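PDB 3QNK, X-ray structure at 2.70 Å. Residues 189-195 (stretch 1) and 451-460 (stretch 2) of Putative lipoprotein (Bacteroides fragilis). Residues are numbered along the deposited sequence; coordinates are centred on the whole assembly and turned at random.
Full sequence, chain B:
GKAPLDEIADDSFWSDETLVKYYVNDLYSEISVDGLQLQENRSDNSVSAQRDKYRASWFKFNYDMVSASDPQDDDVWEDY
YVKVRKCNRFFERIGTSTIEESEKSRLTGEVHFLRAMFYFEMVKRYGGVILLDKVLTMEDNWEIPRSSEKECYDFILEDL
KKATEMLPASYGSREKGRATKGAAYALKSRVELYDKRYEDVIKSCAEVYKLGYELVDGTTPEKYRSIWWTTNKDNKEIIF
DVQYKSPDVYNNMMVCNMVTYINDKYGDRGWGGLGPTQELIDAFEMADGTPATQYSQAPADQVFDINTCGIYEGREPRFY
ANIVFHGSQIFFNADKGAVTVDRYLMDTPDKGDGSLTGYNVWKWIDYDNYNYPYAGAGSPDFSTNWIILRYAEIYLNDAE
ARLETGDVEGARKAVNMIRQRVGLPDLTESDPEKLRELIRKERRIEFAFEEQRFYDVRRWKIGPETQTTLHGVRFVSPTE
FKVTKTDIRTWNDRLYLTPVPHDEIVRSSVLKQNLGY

Stretch 1, residues 189-195: SRVELYD
Stretch 2, residues 451-460: EQRFYDVRRW

Two helical segments of one chain, at least 258 residues apart in sequence wherever they touch, meet with their N-to-C directions 37° apart and their axes no closer than 11.7 Å. Side chains make the contact across this spacing, and the 323 Å² buried, both sides summed, comes mostly from Tyr 194 and Arg 459. Tyr 194 CA and Arg 459 CA lie 6.4 Å apart. Arg 190 CA and Gln 452 CA lie 10.6 Å apart, so the backbones converge toward the later residues of both stretches.

Ser 189 (phi/psi -59/-39, chi1 p) makes no contact with stretch 2; Ser 189 O accepts from Leu 193 N at 3.0 Å, within a helix that began earlier. Arg 190 (-70/-48) points its CA-to-CB bond sideways, but chi1 t, chi2 t and chi3 m (-72°) bring its end nearer stretch 2. There Gln 452 NE2 lies over one face of the guanidinium, 4.1 Å from Arg 190 NH2, a packing contact without a hydrogen bond. Gln 452 (-119/-33, chi1 m, chi2 -138°) precedes the second helix, and its O accepts from Asp 456 N at 2.8 Å.

Val 191 (-56/-43, chi1 t) and Glu 192 (-66/-37, chi1 m, chi2 t) do not reach stretch 2. Leu 193 (-69/-42, chi1 t, chi2 p) directs CA-to-CB toward it, and its CG packs 3.6 Å from Arg 459 NH1. A water links the same pair, donating to Leu 193 O at 2.7 Å and accepting from Arg 459 NH1 at 3.1 Å.

Tyr 194 (-59/-34, chi1 -84°, chi2 32°) starts sideways, yet its end comes nearer the partner. Tyr 194 OH approaches Tyr 455 CB at 3.3 Å, and Tyr 194 CE2 makes an apolar contact with the same Tyr 455 CB at 3.7 Å. Tyr 455 (-80/-25, chi1 m, chi2 -74°) points its CA-to-CB bond toward stretch 1, while its end leads away.

Over one face of the Tyr 194 ring sits Arg 459 CD, 3.9 Å from the ring centroid and 30° off the normal, a CH-pi contact. Arg 459 (-74/-38; chi1 p, chi2 t, chi3 t, chi4 88°) is also tied to its own helix: Asp 456 OD1 (chi1 m) accepts from Arg 459 NE at 2.9 Å, within a salt bridge, and from Arg 459 NH2 at 3.0 Å.

Asp 195 (-99/16, chi1 t) leaves helical phi/psi and makes no contact across. No direct hydrogen bond joins the stretches.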

ATOM      1  N   SER B 189      -3.728  13.061  27.134  1.00 52.53           N
ATOM      2  CA  SER B 189      -4.016  14.505  27.237  1.00 51.37           C
ATOM      3  C   SER B 189      -4.305  15.132  25.858  1.00 57.24           C
ATOM      4  O   SER B 189      -5.214  15.961  25.776  1.00 58.14           O
ATOM      5  CB  SER B 189      -2.883  15.255  27.937  1.00 51.85           C
ATOM      6  OG  SER B 189      -1.716  15.424  27.148  1.00 54.30           O
ATOM      7  N   ARG B 190      -3.574  14.737  24.780  1.00 51.90           N
ATOM      8  CA  ARG B 190      -3.827  15.275  23.437  1.00 50.22           C
ATOM      9  C   ARG B 190      -5.151  14.768  22.888  1.00 53.86           C
ATOM     10  O   ARG B 190      -5.943  15.585  22.402  1.00 51.84           O
ATOM     11  CB  ARG B 190      -2.704  14.924  22.472  1.00 49.95           C
ATOM     12  CG  ARG B 190      -2.794  15.731  21.191  1.00 56.12           C
ATOM     13  CD  ARG B 190      -2.032  15.048  20.094  1.00 61.61           C
ATOM     14  NE  ARG B 190      -0.593  15.145  20.319  1.00 60.46           N
ATOM     15  CZ  ARG B 190       0.332  14.648  19.508  1.00 72.42           C
ATOM     16  NH1 ARG B 190      -0.020  13.994  18.407  1.00 74.23           N
ATOM     17  NH2 ARG B 190       1.620  14.794  19.793  1.00 45.76           N
ATOM     18  N   VAL B 191      -5.402  13.416  22.982  1.00 51.73           N
ATOM     19  CA  VAL B 191      -6.653  12.769  22.552  1.00 51.06           C
ATOM     20  C   VAL B 191      -7.866  13.433  23.287  1.00 54.41           C
ATOM     21  O   VAL B 191      -8.867  13.771  22.639  1.00 54.62           O
ATOM     22  CB  VAL B 191      -6.600  11.241  22.761  1.00 55.99           C
ATOM     23  CG1 VAL B 191      -7.914  10.586  22.379  1.00 56.22           C
ATOM     24  CG2 VAL B 191      -5.477  10.631  21.942  1.00 55.94           C
ATOM     25  N   GLU B 192      -7.730  13.690  24.595  1.00 48.67           N
ATOM     26  CA  GLU B 192      -8.753  14.350  25.397  1.00 49.53           C
ATOM     27  C   GLU B 192      -8.957  15.807  24.959  1.00 56.49           C
ATOM     28  O   GLU B 192     -10.088  16.289  24.944  1.00 59.26           O
ATOM     29  CB  GLU B 192      -8.409  14.298  26.896  1.00 51.63           C
ATOM     30  CG  GLU B 192      -8.491  12.912  27.530  1.00 55.99           C
ATOM     31  CD  GLU B 192      -7.798  12.730  28.878  1.00 75.86           C
ATOM     32  OE1 GLU B 192      -6.794  13.431  29.134  1.00 71.47           O
ATOM     33  OE2 GLU B 192      -8.242  11.866  29.672  1.00 66.22           O
ATOM     34  N   LEU B 193      -7.873  16.506  24.580  1.00 51.02           N
ATOM     35  CA  LEU B 193      -7.942  17.897  24.132  1.00 47.99           C
ATOM     36  C   LEU B 193      -8.644  17.986  22.774  1.00 50.46           C
ATOM     37  O   LEU B 193      -9.474  18.883  22.551  1.00 50.78           O
ATOM     38  CB  LEU B 193      -6.529  18.511  24.068  1.00 46.76           C
ATOM     39  CG  LEU B 193      -6.423  20.010  23.738  1.00 49.55           C
ATOM     40  CD1 LEU B 193      -7.043  20.873  24.836  1.00 50.19           C
ATOM     41  CD2 LEU B 193      -5.000  20.405  23.500  1.00 50.32           C
ATOM     42  N   TYR B 194      -8.313  17.046  21.873  1.00 45.23           N
ATOM     43  CA  TYR B 194      -8.910  16.937  20.540  1.00 43.25           C
ATOM     44  C   TYR B 194     -10.427  16.751  20.662  1.00 47.83           C
ATOM     45  O   TYR B 194     -11.137  17.369  19.884  1.00 49.23           O
ATOM     46  CB  TYR B 194      -8.230  15.805  19.717  1.00 43.24           C
ATOM     47  CG  TYR B 194      -6.941  16.230  19.022  1.00 43.31           C
ATOM     48  CD1 TYR B 194      -6.106  17.196  19.580  1.00 45.14           C
ATOM     49  CD2 TYR B 194      -6.599  15.727  17.770  1.00 43.80           C
ATOM     50  CE1 TYR B 194      -4.967  17.653  18.910  1.00 46.80           C
ATOM     51  CE2 TYR B 194      -5.437  16.155  17.101  1.00 44.13           C
ATOM     52  CZ  TYR B 194      -4.610  17.100  17.692  1.00 52.98           C
ATOM     53  OH  TYR B 194      -3.440  17.517  17.098  1.00 54.45           O
ATOM     54  N   ASP B 195     -10.922  16.037  21.710  1.00 44.84           N
ATOM     55  CA  ASP B 195     -12.350  15.811  21.954  1.00 45.90           C
ATOM     56  C   ASP B 195     -12.957  16.773  23.013  1.00 53.21           C
ATOM     57  O   ASP B 195     -14.072  16.531  23.531  1.00 55.60           O
ATOM     58  CB  ASP B 195     -12.616  14.346  22.360  1.00 48.61           C
ATOM     59  CG  ASP B 195     -14.072  13.949  22.195  1.00 57.72           C
ATOM     60  OD1 ASP B 195     -14.755  14.527  21.302  1.00 52.83           O
ATOM     61  OD2 ASP B 195     -14.545  13.095  22.981  1.00 70.73           O
ATOM     62  N   GLU B 451       3.847  18.358  12.746  1.00 49.51           N
ATOM     63  CA  GLU B 451       2.610  17.722  12.280  1.00 50.76           C
ATOM     64  C   GLU B 451       1.399  18.011  13.199  1.00 57.09           C
ATOM     65  O   GLU B 451       0.555  17.127  13.396  1.00 60.38           O
ATOM     66  CB  GLU B 451       2.810  16.191  12.092  1.00 52.55           C
ATOM     67  CG  GLU B 451       2.116  15.664  10.845  1.00 68.94           C
ATOM     68  CD  GLU B 451       2.112  14.164  10.581  1.00 97.44           C
ATOM     69  OE1 GLU B 451       3.159  13.498  10.812  1.00 71.22           O
ATOM     70  OE2 GLU B 451       1.071  13.676  10.066  1.00 87.41           O
ATOM     71  N   GLN B 452       1.266  19.256  13.702  1.00 51.08           N
ATOM     72  CA  GLN B 452       0.121  19.579  14.567  1.00 49.82           C
ATOM     73  C   GLN B 452      -0.778  20.669  14.016  1.00 51.32           C
ATOM     74  O   GLN B 452      -1.971  20.629  14.247  1.00 50.89           O
ATOM     75  CB  GLN B 452       0.613  20.009  15.955  1.00 51.96           C
ATOM     76  CG  GLN B 452       1.027  18.876  16.876  1.00 54.31           C
ATOM     77  CD  GLN B 452       0.539  19.100  18.273  1.00 80.32           C
ATOM     78  OE1 GLN B 452      -0.649  19.428  18.539  1.00 80.75           O
ATOM     79  NE2 GLN B 452       1.427  18.815  19.194  1.00 64.90           N
ATOM     80  N   ARG B 453      -0.216  21.646  13.299  1.00 48.65           N
ATOM     81  CA  ARG B 453      -0.931  22.806  12.785  1.00 47.21           C
ATOM     82  C   ARG B 453      -2.211  22.444  12.054  1.00 53.87           C
ATOM     83  O   ARG B 453      -3.244  23.098  12.245  1.00 57.22           O
ATOM     84  CB  ARG B 453      -0.022  23.638  11.864  1.00 45.77           C
ATOM     85  CG  ARG B 453      -0.624  24.962  11.386  1.00 47.30           C
ATOM     86  CD  ARG B 453      -1.089  25.783  12.555  1.00 43.55           C
ATOM     87  NE  ARG B 453      -1.657  27.038  12.113  1.00 36.30           N
ATOM     88  CZ  ARG B 453      -2.096  27.973  12.935  1.00 50.19           C
ATOM     89  NH1 ARG B 453      -2.053  27.786  14.250  1.00 47.99           N
ATOM     90  NH2 ARG B 453      -2.567  29.109  12.455  1.00 36.40           N
ATOM     91  N   PHE B 454      -2.154  21.422  11.220  1.00 46.55           N
ATOM     92  CA  PHE B 454      -3.286  21.034  10.412  1.00 43.19           C
ATOM     93  C   PHE B 454      -4.451  20.615  11.329  1.00 49.88           C
ATOM     94  O   PHE B 454      -5.589  20.987  11.078  1.00 52.01           O
ATOM     95  CB  PHE B 454      -2.833  19.911   9.453  1.00 43.74           C
ATOM     96  CG  PHE B 454      -3.940  19.272   8.670  1.00 42.80           C
ATOM     97  CD1 PHE B 454      -4.809  18.357   9.276  1.00 43.43           C
ATOM     98  CD2 PHE B 454      -4.153  19.612   7.347  1.00 41.76           C
ATOM     99  CE1 PHE B 454      -5.863  17.815   8.568  1.00 43.16           C
ATOM    100  CE2 PHE B 454      -5.252  19.121   6.656  1.00 43.82           C
ATOM    101  CZ  PHE B 454      -6.096  18.228   7.264  1.00 42.27           C
ATOM    102  N   TYR B 455      -4.167  19.860  12.397  1.00 45.38           N
ATOM    103  CA  TYR B 455      -5.171  19.380  13.347  1.00 43.64           C
ATOM    104  C   TYR B 455      -5.559  20.470  14.335  1.00 48.17           C
ATOM    105  O   TYR B 455      -6.682  20.457  14.831  1.00 49.29           O
ATOM    106  CB  TYR B 455      -4.671  18.120  14.051  1.00 43.21           C
ATOM    107  CG  TYR B 455      -4.263  17.042  13.069  1.00 42.42           C
ATOM    108  CD1 TYR B 455      -5.222  16.307  12.363  1.00 42.54           C
ATOM    109  CD2 TYR B 455      -2.919  16.766  12.832  1.00 44.11           C
ATOM    110  CE1 TYR B 455      -4.849  15.346  11.420  1.00 41.51           C
ATOM    111  CE2 TYR B 455      -2.531  15.796  11.909  1.00 45.90           C
ATOM    112  CZ  TYR B 455      -3.498  15.091  11.203  1.00 49.62           C
ATOM    113  OH  TYR B 455      -3.081  14.126  10.332  1.00 43.43           O
ATOM    114  N   ASP B 456      -4.676  21.450  14.569  1.00 44.38           N
ATOM    115  CA  ASP B 456      -5.017  22.584  15.417  1.00 44.59           C
ATOM    116  C   ASP B 456      -6.061  23.483  14.688  1.00 48.23           C
ATOM    117  O   ASP B 456      -7.102  23.804  15.258  1.00 47.84           O
ATOM    118  CB  ASP B 456      -3.760  23.358  15.789  1.00 46.66           C
ATOM    119  CG  ASP B 456      -2.891  22.687  16.857  1.00 55.81           C
ATOM    120  OD1 ASP B 456      -3.394  21.759  17.558  1.00 57.40           O
ATOM    121  OD2 ASP B 456      -1.722  23.107  17.017  1.00 59.31           O
ATOM    122  N   VAL B 457      -5.837  23.756  13.395  1.00 42.90           N
ATOM    123  CA  VAL B 457      -6.742  24.531  12.547  1.00 42.16           C
ATOM    124  C   VAL B 457      -8.128  23.842  12.493  1.00 48.32           C
ATOM    125  O   VAL B 457      -9.164  24.509  12.575  1.00 48.48           O
ATOM    126  CB  VAL B 457      -6.113  24.716  11.130  1.00 44.01           C
ATOM    127  CG1 VAL B 457      -7.143  25.132  10.085  1.00 41.91           C
ATOM    128  CG2 VAL B 457      -4.958  25.719  11.166  1.00 43.79           C
ATOM    129  N   ARG B 458      -8.124  22.509  12.382  1.00 43.89           N
ATOM    130  CA  ARG B 458      -9.296  21.633  12.265  1.00 41.86           C
ATOM    131  C   ARG B 458     -10.111  21.624  13.530  1.00 46.76           C
ATOM    132  O   ARG B 458     -11.347  21.783  13.479  1.00 49.51           O
ATOM    133  CB  ARG B 458      -8.807  20.206  11.948  1.00 35.69           C
ATOM    134  CG  ARG B 458      -9.887  19.169  11.819  1.00 34.54           C
ATOM    135  CD  ARG B 458      -9.336  17.948  11.101  1.00 27.47           C
ATOM    136  NE  ARG B 458      -9.497  18.022   9.654  1.00 39.23           N
ATOM    137  CZ  ARG B 458      -9.397  16.965   8.863  1.00 55.72           C
ATOM    138  NH1 ARG B 458      -9.139  15.770   9.376  1.00 35.61           N
ATOM    139  NH2 ARG B 458      -9.576  17.091   7.551  1.00 47.07           N
ATOM    140  N   ARG B 459      -9.429  21.412  14.677  1.00 41.06           N
ATOM    141  CA  ARG B 459     -10.095  21.321  15.978  1.00 40.55           C
ATOM    142  C   ARG B 459     -10.545  22.697  16.471  1.00 45.37           C
ATOM    143  O   ARG B 459     -11.637  22.803  17.026  1.00 46.90           O
ATOM    144  CB  ARG B 459      -9.247  20.580  17.014  1.00 38.73           C
ATOM    145  CG  ARG B 459      -7.985  21.284  17.451  1.00 47.67           C
ATOM    146  CD  ARG B 459      -7.153  20.340  18.263  1.00 47.35           C
ATOM    147  NE  ARG B 459      -5.932  20.988  18.716  1.00 45.40           N
ATOM    148  CZ  ARG B 459      -5.832  21.678  19.838  1.00 50.54           C
ATOM    149  NH1 ARG B 459      -6.879  21.804  20.647  1.00 31.10           N
ATOM    150  NH2 ARG B 459      -4.689  22.246  20.168  1.00 41.40           N
ATOM    151  N   TRP B 460      -9.749  23.747  16.231  1.00 42.00           N
ATOM    152  CA  TRP B 460     -10.118  25.114  16.587  1.00 41.94           C
ATOM    153  C   TRP B 460     -11.124  25.687  15.617  1.00 46.20           C
ATOM    154  O   TRP B 460     -11.706  26.738  15.896  1.00 48.95           O
ATOM    155  CB  TRP B 460      -8.892  26.028  16.605  1.00 40.70           C
ATOM    156  CG  TRP B 460      -7.925  25.717  17.699  1.00 42.18           C
ATOM    157  CD1 TRP B 460      -8.199  25.149  18.905  1.00 44.96           C
ATOM    158  CD2 TRP B 460      -6.527  26.007  17.696  1.00 42.23           C
ATOM    159  NE1 TRP B 460      -7.051  25.031  19.640  1.00 44.33           N
ATOM    160  CE2 TRP B 460      -6.009  25.560  18.931  1.00 45.50           C
ATOM    161  CE3 TRP B 460      -5.656  26.588  16.755  1.00 43.56           C
ATOM    162  CZ2 TRP B 460      -4.659  25.661  19.254  1.00 45.14           C
ATOM    163  CZ3 TRP B 460      -4.313  26.698  17.076  1.00 45.56           C
ATOM    164  CH2 TRP B 460      -3.829  26.249  18.319  1.00 46.78           C
TER
HETATM  165  O   HOH W   1      -9.847  20.962  20.896  1.00 61.19           O